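Local coordinates for protein condensin complex subunit 3 (Schizosaccharomyces pombe, PDB 5OQR) that serves as a regulatory subunit of the condensin complex, which is required for conversion of interphase chromatin into mitotic-like condensed chromosomes, at residues L423-H435 with A456-C468. Numbering follows the deposited sequence.
Sequences LVEIITEVFEQGH and AFNELRCLSYVQC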
ATOM      1  N   LEU A 423     -19.212 -27.783  25.359  1.00 40.24           N
ATOM      2  CA  LEU A 423     -19.458 -27.698  23.925  1.00 35.76           C
ATOM      3  C   LEU A 423     -19.726 -29.068  23.316  1.00 36.10           C
ATOM      4  O   LEU A 423     -20.419 -29.163  22.299  1.00 39.98           O
ATOM      5  CB  LEU A 423     -18.274 -27.017  23.237  1.00 35.19           C
ATOM      6  CG  LEU A 423     -18.425 -26.670  21.753  1.00 36.91           C
ATOM      7  CD1 LEU A 423     -19.757 -26.002  21.452  1.00 37.39           C
ATOM      8  CD2 LEU A 423     -17.294 -25.761  21.335  1.00 44.45           C
ATOM      9  N   VAL A 424     -19.198 -30.136  23.915  1.00 38.47           N
ATOM     10  CA  VAL A 424     -19.544 -31.478  23.458  1.00 35.68           C
ATOM     11  C   VAL A 424     -20.990 -31.799  23.812  1.00 40.21           C
ATOM     12  O   VAL A 424     -21.716 -32.408  23.017  1.00 46.58           O
ATOM     13  CB  VAL A 424     -18.572 -32.516  24.047  1.00 43.96           C
ATOM     14  CG1 VAL A 424     -19.091 -33.935  23.834  1.00 34.41           C
ATOM     15  CG2 VAL A 424     -17.200 -32.370  23.407  1.00 41.69           C
ATOM     16  N   GLU A 425     -21.433 -31.403  25.008  1.00 39.10           N
ATOM     17  CA  GLU A 425     -22.836 -31.576  25.366  1.00 39.04           C
ATOM     18  C   GLU A 425     -23.736 -30.868  24.364  1.00 33.34           C
ATOM     19  O   GLU A 425     -24.698 -31.451  23.856  1.00 38.57           O
ATOM     20  CB  GLU A 425     -23.087 -31.052  26.780  1.00 39.92           C
ATOM     21  CG  GLU A 425     -22.399 -31.854  27.868  1.00 48.60           C
ATOM     22  CD  GLU A 425     -22.411 -31.146  29.209  1.00 60.77           C
ATOM     23  OE1 GLU A 425     -22.992 -30.044  29.294  1.00 65.62           O
ATOM     24  OE2 GLU A 425     -21.839 -31.689  30.179  1.00 61.93           O
ATOM     25  N   ILE A 426     -23.424 -29.608  24.057  1.00 35.97           N
ATOM     26  CA  ILE A 426     -24.203 -28.862  23.073  1.00 34.27           C
ATOM     27  C   ILE A 426     -24.217 -29.601  21.742  1.00 37.02           C
ATOM     28  O   ILE A 426     -25.275 -29.818  21.142  1.00 43.37           O
ATOM     29  CB  ILE A 426     -23.648 -27.434  22.921  1.00 29.99           C
ATOM     30  CG1 ILE A 426     -23.777 -26.675  24.244  1.00 30.87           C
ATOM     31  CG2 ILE A 426     -24.372 -26.687  21.804  1.00 33.23           C
ATOM     32  CD1 ILE A 426     -23.182 -25.287  24.228  1.00 31.96           C
ATOM     33  N   ILE A 427     -23.038 -30.002  21.262  1.00 39.80           N
ATOM     34  CA  ILE A 427     -22.948 -30.652  19.958  1.00 38.38           C
ATOM     35  C   ILE A 427     -23.791 -31.918  19.934  1.00 39.12           C
ATOM     36  O   ILE A 427     -24.434 -32.233  18.925  1.00 45.20           O
ATOM     37  CB  ILE A 427     -21.476 -30.942  19.608  1.00 42.88           C
ATOM     38  CG1 ILE A 427     -20.745 -29.635  19.292  1.00 33.46           C
ATOM     39  CG2 ILE A 427     -21.375 -31.890  18.413  1.00 41.55           C
ATOM     40  CD1 ILE A 427     -19.247 -29.776  19.158  1.00 31.10           C
ATOM     41  N   THR A 428     -23.802 -32.668  21.036  1.00 40.96           N
ATOM     42  CA  THR A 428     -24.579 -33.902  21.076  1.00 48.18           C
ATOM     43  C   THR A 428     -26.072 -33.615  20.990  1.00 56.31           C
ATOM     44  O   THR A 428     -26.808 -34.325  20.296  1.00 63.56           O
ATOM     45  CB  THR A 428     -24.263 -34.686  22.349  1.00 51.31           C
ATOM     46  OG1 THR A 428     -22.848 -34.880  22.456  1.00 41.68           O
ATOM     47  CG2 THR A 428     -24.952 -36.045  22.324  1.00 60.03           C
ATOM     48  N   GLU A 429     -26.539 -32.579  21.688  1.00 52.73           N
ATOM     49  CA  GLU A 429     -27.959 -32.250  21.664  1.00 57.81           C
ATOM     50  C   GLU A 429     -28.391 -31.794  20.277  1.00 56.74           C
ATOM     51  O   GLU A 429     -29.430 -32.227  19.767  1.00 68.16           O
ATOM     52  CB  GLU A 429     -28.259 -31.176  22.708  1.00 58.42           C
ATOM     53  CG  GLU A 429     -28.028 -31.641  24.137  1.00 66.84           C
ATOM     54  CD  GLU A 429     -28.283 -30.550  25.160  1.00 94.73           C
ATOM     55  OE1 GLU A 429     -28.563 -29.402  24.753  1.00 90.42           O
ATOM     56  OE2 GLU A 429     -28.204 -30.841  26.373  1.00102.81           O
ATOM     57  N   VAL A 430     -27.604 -30.920  19.647  1.00 55.69           N
ATOM     58  CA  VAL A 430     -27.909 -30.502  18.283  1.00 62.11           C
ATOM     59  C   VAL A 430     -27.852 -31.692  17.339  1.00 63.33           C
ATOM     60  O   VAL A 430     -28.557 -31.727  16.323  1.00 67.67           O
ATOM     61  CB  VAL A 430     -26.944 -29.386  17.837  1.00 48.34           C
ATOM     62  CG1 VAL A 430     -27.270 -28.924  16.422  1.00 51.32           C
ATOM     63  CG2 VAL A 430     -27.002 -28.214  18.802  1.00 50.05           C
ATOM     64  N   PHE A 431     -27.016 -32.682  17.652  1.00 58.92           N
ATOM     65  CA  PHE A 431     -26.918 -33.869  16.813  1.00 65.55           C
ATOM     66  C   PHE A 431     -28.128 -34.776  16.987  1.00 80.08           C
ATOM     67  O   PHE A 431     -28.558 -35.425  16.026  1.00 83.16           O
ATOM     68  CB  PHE A 431     -25.629 -34.621  17.145  1.00 75.56           C
ATOM     69  CG  PHE A 431     -25.278 -35.700  16.162  1.00 80.95           C
ATOM     70  CD1 PHE A 431     -25.029 -35.393  14.835  1.00 78.47           C
ATOM     71  CD2 PHE A 431     -25.169 -37.018  16.572  1.00 81.16           C
ATOM     72  CE1 PHE A 431     -24.697 -36.383  13.933  1.00 75.23           C
ATOM     73  CE2 PHE A 431     -24.835 -38.011  15.675  1.00 82.20           C
ATOM     74  CZ  PHE A 431     -24.596 -37.693  14.353  1.00 80.81           C
ATOM     75  N   GLU A 432     -28.692 -34.833  18.197  1.00 86.06           N
ATOM     76  CA  GLU A 432     -29.879 -35.649  18.427  1.00 88.06           C
ATOM     77  C   GLU A 432     -31.079 -35.108  17.659  1.00 91.26           C
ATOM     78  O   GLU A 432     -31.872 -35.883  17.113  1.00103.68           O
ATOM     79  CB  GLU A 432     -30.188 -35.713  19.923  1.00 91.52           C
ATOM     80  CG  GLU A 432     -29.218 -36.574  20.718  1.00 99.66           C
ATOM     81  CD  GLU A 432     -29.447 -36.487  22.217  1.00107.84           C
ATOM     82  OE1 GLU A 432     -29.035 -37.420  22.939  1.00104.48           O
ATOM     83  OE2 GLU A 432     -30.044 -35.489  22.674  1.00102.72           O
ATOM     84  N   GLN A 433     -31.232 -33.783  17.611  1.00 87.90           N
ATOM     85  CA  GLN A 433     -32.333 -33.178  16.868  1.00 92.16           C
ATOM     86  C   GLN A 433     -32.428 -33.756  15.462  1.00100.11           C
ATOM     87  O   GLN A 433     -33.459 -34.313  15.069  1.00121.12           O
ATOM     88  CB  GLN A 433     -32.153 -31.661  16.800  1.00 92.05           C
ATOM     89  CG  GLN A 433     -32.493 -30.920  18.077  1.00 97.52           C
ATOM     90  CD  GLN A 433     -32.662 -29.429  17.845  1.00104.98           C
ATOM     91  OE1 GLN A 433     -31.854 -28.622  18.304  1.00 93.10           O
ATOM     92  NE2 GLN A 433     -33.716 -29.058  17.127  1.00110.02           N
ATOM     93  N   GLY A 434     -31.347 -33.636  14.691  1.00 95.94           N
ATOM     94  CA  GLY A 434     -31.365 -34.057  13.302  1.00 96.36           C
ATOM     95  C   GLY A 434     -31.688 -35.522  13.102  1.00108.88           C
ATOM     96  O   GLY A 434     -32.035 -35.923  11.985  1.00119.35           O
ATOM     97  N   HIS A 435     -31.576 -36.333  14.149  1.00108.78           N
ATOM     98  CA  HIS A 435     -31.804 -37.769  14.033  1.00108.97           C
ATOM     99  C   HIS A 435     -33.011 -38.195  14.862  1.00104.86           C
ATOM    100  O   HIS A 435     -34.084 -38.464  14.321  1.00 95.67           O
ATOM    101  CB  HIS A 435     -30.561 -38.546  14.472  1.00112.82           C
ATOM    102  CG  HIS A 435     -29.315 -38.171  13.726  1.00118.47           C
ATOM    103  ND1 HIS A 435     -29.274 -37.143  12.809  1.00119.05           N
ATOM    104  CD2 HIS A 435     -28.065 -38.691  13.762  1.00117.01           C
ATOM    105  CE1 HIS A 435     -28.054 -37.045  12.313  1.00115.20           C
ATOM    106  NE2 HIS A 435     -27.302 -37.973  12.874  1.00117.96           N
ATOM    107  N   ALA A 456     -27.967 -33.194   6.693  1.00 60.45           N
ATOM    108  CA  ALA A 456     -27.335 -32.239   5.789  1.00 66.57           C
ATOM    109  C   ALA A 456     -27.075 -30.919   6.509  1.00 59.07           C
ATOM    110  O   ALA A 456     -25.988 -30.702   7.041  1.00 59.91           O
ATOM    111  CB  ALA A 456     -28.202 -32.020   4.554  1.00 66.02           C
ATOM    112  N   PHE A 457     -28.076 -30.034   6.526  1.00 67.45           N
ATOM    113  CA  PHE A 457     -27.944 -28.781   7.260  1.00 62.04           C
ATOM    114  C   PHE A 457     -27.567 -29.033   8.712  1.00 54.34           C
ATOM    115  O   PHE A 457     -26.754 -28.304   9.290  1.00 57.88           O
ATOM    116  CB  PHE A 457     -29.249 -27.987   7.191  1.00 70.64           C
ATOM    117  CG  PHE A 457     -29.495 -27.333   5.864  1.00 79.50           C
ATOM    118  CD1 PHE A 457     -28.773 -26.212   5.487  1.00 73.69           C
ATOM    119  CD2 PHE A 457     -30.456 -27.827   4.998  1.00 80.02           C
ATOM    120  CE1 PHE A 457     -28.997 -25.604   4.271  1.00 65.91           C
ATOM    121  CE2 PHE A 457     -30.686 -27.222   3.781  1.00 74.22           C
ATOM    122  CZ  PHE A 457     -29.955 -26.108   3.415  1.00 73.44           C
ATOM    123  N   ASN A 458     -28.152 -30.065   9.317  1.00 50.90           N
ATOM    124  CA  ASN A 458     -27.875 -30.357  10.718  1.00 57.42           C
ATOM    125  C   ASN A 458     -26.429 -30.797  10.909  1.00 51.21           C
ATOM    126  O   ASN A 458     -25.735 -30.308  11.806  1.00 47.60           O
ATOM    127  CB  ASN A 458     -28.837 -31.432  11.226  1.00 62.86           C
ATOM    128  CG  ASN A 458     -28.520 -31.879  12.639  1.00 58.73           C
ATOM    129  OD1 ASN A 458     -27.991 -32.969  12.854  1.00 59.94           O
ATOM    130  ND2 ASN A 458     -28.834 -31.033  13.612  1.00 55.83           N
ATOM    131  N   GLU A 459     -25.956 -31.716  10.068  1.00 51.64           N
ATOM    132  CA  GLU A 459     -24.596 -32.219  10.221  1.00 58.16           C
ATOM    133  C   GLU A 459     -23.569 -31.123   9.965  1.00 46.94           C
ATOM    134  O   GLU A 459     -22.556 -31.042  10.667  1.00 45.24           O
ATOM    135  CB  GLU A 459     -24.368 -33.401   9.279  1.00 64.66           C
ATOM    136  CG  GLU A 459     -23.185 -34.271   9.667  1.00 66.96           C
ATOM    137  CD  GLU A 459     -23.096 -35.535   8.838  1.00 86.37           C
ATOM    138  OE1 GLU A 459     -23.921 -35.698   7.914  1.00 86.61           O
ATOM    139  OE2 GLU A 459     -22.205 -36.367   9.111  1.00 82.38           O
ATOM    140  N   LEU A 460     -23.810 -30.270   8.968  1.00 37.71           N
ATOM    141  CA  LEU A 460     -22.882 -29.179   8.699  1.00 33.97           C
ATOM    142  C   LEU A 460     -22.816 -28.198   9.861  1.00 38.98           C
ATOM    143  O   LEU A 460     -21.753 -27.630  10.129  1.00 41.94           O
ATOM    144  CB  LEU A 460     -23.280 -28.452   7.417  1.00 40.38           C
ATOM    145  CG  LEU A 460     -22.934 -29.161   6.109  1.00 36.87           C
ATOM    146  CD1 LEU A 460     -23.567 -28.437   4.936  1.00 39.86           C
ATOM    147  CD2 LEU A 460     -21.427 -29.253   5.921  1.00 46.15           C
ATOM    148  N   ARG A 461     -23.933 -27.977  10.553  1.00 34.98           N
ATOM    149  CA  ARG A 461     -23.895 -27.123  11.735  1.00 38.97           C
ATOM    150  C   ARG A 461     -23.107 -27.785  12.856  1.00 37.23           C
ATOM    151  O   ARG A 461     -22.365 -27.115  13.580  1.00 37.23           O
ATOM    152  CB  ARG A 461     -25.312 -26.800  12.204  1.00 42.91           C
ATOM    153  CG  ARG A 461     -25.364 -25.702  13.259  1.00 50.01           C
ATOM    154  CD  ARG A 461     -26.714 -25.642  13.947  1.00 54.59           C
ATOM    155  NE  ARG A 461     -27.809 -25.858  13.009  1.00 57.74           N
ATOM    156  CZ  ARG A 461     -28.199 -24.971  12.100  1.00 75.89           C
ATOM    157  NH1 ARG A 461     -29.206 -25.260  11.287  1.00 86.69           N
ATOM    158  NH2 ARG A 461     -27.580 -23.803  11.995  1.00 66.34           N
ATOM    159  N   CYS A 462     -23.261 -29.099  13.016  1.00 38.28           N
ATOM    160  CA  CYS A 462     -22.498 -29.813  14.033  1.00 39.65           C
ATOM    161  C   CYS A 462     -21.006 -29.700  13.763  1.00 33.59           C
ATOM    162  O   CYS A 462     -20.233 -29.307  14.640  1.00 31.22           O
ATOM    163  CB  CYS A 462     -22.931 -31.279  14.082  1.00 42.14           C
ATOM    164  SG  CYS A 462     -24.570 -31.543  14.783  1.00 52.66           S
ATOM    165  N   LEU A 463     -20.585 -30.031  12.540  1.00 34.75           N
ATOM    166  CA  LEU A 463     -19.175 -29.930  12.188  1.00 31.35           C
ATOM    167  C   LEU A 463     -18.655 -28.511  12.360  1.00 32.85           C
ATOM    168  O   LEU A 463     -17.494 -28.320  12.732  1.00 39.37           O
ATOM    169  CB  LEU A 463     -18.961 -30.404  10.753  1.00 35.20           C
ATOM    170  CG  LEU A 463     -19.214 -31.889  10.489  1.00 36.06           C
ATOM    171  CD1 LEU A 463     -19.172 -32.176   9.000  1.00 37.18           C
ATOM    172  CD2 LEU A 463     -18.197 -32.746  11.224  1.00 34.14           C
ATOM    173  N   SER A 464     -19.491 -27.507  12.095  1.00 30.95           N
ATOM    174  CA  SER A 464     -19.089 -26.132  12.363  1.00 33.11           C
ATOM    175  C   SER A 464     -18.850 -25.904  13.848  1.00 30.75           C
ATOM    176  O   SER A 464     -17.980 -25.111  14.220  1.00 31.31           O
ATOM    177  CB  SER A 464     -20.150 -25.166  11.840  1.00 38.81           C
ATOM    178  OG  SER A 464     -20.288 -25.288  10.438  1.00 47.97           O
ATOM    179  N   TYR A 465     -19.611 -26.580  14.711  1.00 32.60           N
ATOM    180  CA  TYR A 465     -19.353 -26.497  16.144  1.00 29.02           C
ATOM    181  C   TYR A 465     -18.084 -27.252  16.509  1.00 26.40           C
ATOM    182  O   TYR A 465     -17.325 -26.818  17.381  1.00 24.74           O
ATOM    183  CB  TYR A 465     -20.537 -27.055  16.936  1.00 33.15           C
ATOM    184  CG  TYR A 465     -21.770 -26.179  16.973  1.00 31.23           C
ATOM    185  CD1 TYR A 465     -21.998 -25.207  16.010  1.00 38.46           C
ATOM    186  CD2 TYR A 465     -22.708 -26.326  17.984  1.00 37.16           C
ATOM    187  CE1 TYR A 465     -23.129 -24.414  16.052  1.00 39.56           C
ATOM    188  CE2 TYR A 465     -23.836 -25.539  18.034  1.00 40.06           C
ATOM    189  CZ  TYR A 465     -24.043 -24.586  17.067  1.00 32.62           C
ATOM    190  OH  TYR A 465     -25.169 -23.801  17.122  1.00 41.69           O
ATOM    191  N   VAL A 466     -17.850 -28.394  15.861  1.00 28.21           N
ATOM    192  CA  VAL A 466     -16.615 -29.141  16.079  1.00 29.81           C
ATOM    193  C   VAL A 466     -15.422 -28.314  15.632  1.00 29.81           C
ATOM    194  O   VAL A 466     -14.392 -28.257  16.314  1.00 33.24           O
ATOM    195  CB  VAL A 466     -16.667 -30.490  15.336  1.00 26.02           C
ATOM    196  CG1 VAL A 466     -15.430 -31.313  15.646  1.00 26.09           C
ATOM    197  CG2 VAL A 466     -17.918 -31.262  15.709  1.00 33.65           C
ATOM    198  N   GLN A 467     -15.544 -27.663  14.478  1.00 29.56           N
ATOM    199  CA  GLN A 467     -14.457 -26.846  13.958  1.00 29.01           C
ATOM    200  C   GLN A 467     -14.082 -25.743  14.941  1.00 29.87           C
ATOM    201  O   GLN A 467     -12.901 -25.531  15.233  1.00 37.83           O
ATOM    202  CB  GLN A 467     -14.864 -26.258  12.609  1.00 34.62           C
ATOM    203  CG  GLN A 467     -13.745 -25.584  11.851  1.00 44.29           C
ATOM    204  CD  GLN A 467     -14.209 -25.035  10.521  1.00 51.51           C
ATOM    205  OE1 GLN A 467     -15.336 -25.286  10.094  1.00 45.30           O
ATOM    206  NE2 GLN A 467     -13.344 -24.281   9.855  1.00 61.94           N
ATOM    207  N   CYS A 468     -15.080 -25.033  15.469  1.00 27.11           N
ATOM    208  CA  CYS A 468     -14.800 -23.954  16.408  1.00 31.21           C
ATOM    209  C   CYS A 468     -14.278 -24.483  17.736  1.00 33.80           C
ATOM    210  O   CYS A 468     -13.568 -23.767  18.451  1.00 30.86           O
ATOM    211  CB  CYS A 468     -16.056 -23.117  16.636  1.00 28.42           C
ATOM    212  SG  CYS A 468     -16.560 -22.127  15.226  1.00 38.59           S
TER
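The sulfur of C462 meets the F431 ring at its edge, near the ring plane, with SG 3.9 Å from CD1 in a Cys sulfur-aromatic contact. H435, which is poorly ordered, is modelled with CD2 over one face of that ring, offset toward the rim. Y465 likewise offers its edge: CG2 of I426 lies 4.0 Å from its CE2, the two side chains crossing at about a right angle. I427 slides past the tyrosine in the opposite direction, bringing CG1 to 3.5 Å from Y465 CB, and its CD1 goes on to CG2 of V466. Between these groups V430 enters as a knob into the hole formed by N458, R461, C462 and Y465. The polar tie across the pair is at N458, whose CG stands anti to the backbone N (chi1 175°), which swings the amide out to the C-terminal part of helix 416-434. Its ND2 donates to V430 O at 2.8 Å, nearly straight at 172°, with the carbonyl oxygen close to the amide plane. An alanine here would remove this donor and is likely to leave V430 O without its side-chain partner and to open a gap beside the CA of G434. The two helical segments run antiparallel at 172°, with a closest axial approach of 9.2 Å, and pack directly against each other as neighbours in the HEAT-repeat solenoid, joined in sequence by an unmodelled linker. On their flanks, helix 480-495 touches I427 and V466 through M486, helix 378-394 receives I426 and accepts the Y465 hydroxyl bond at L392 O, and helix 399-412 meets L423, while helix 500-514 touches E459 and L463.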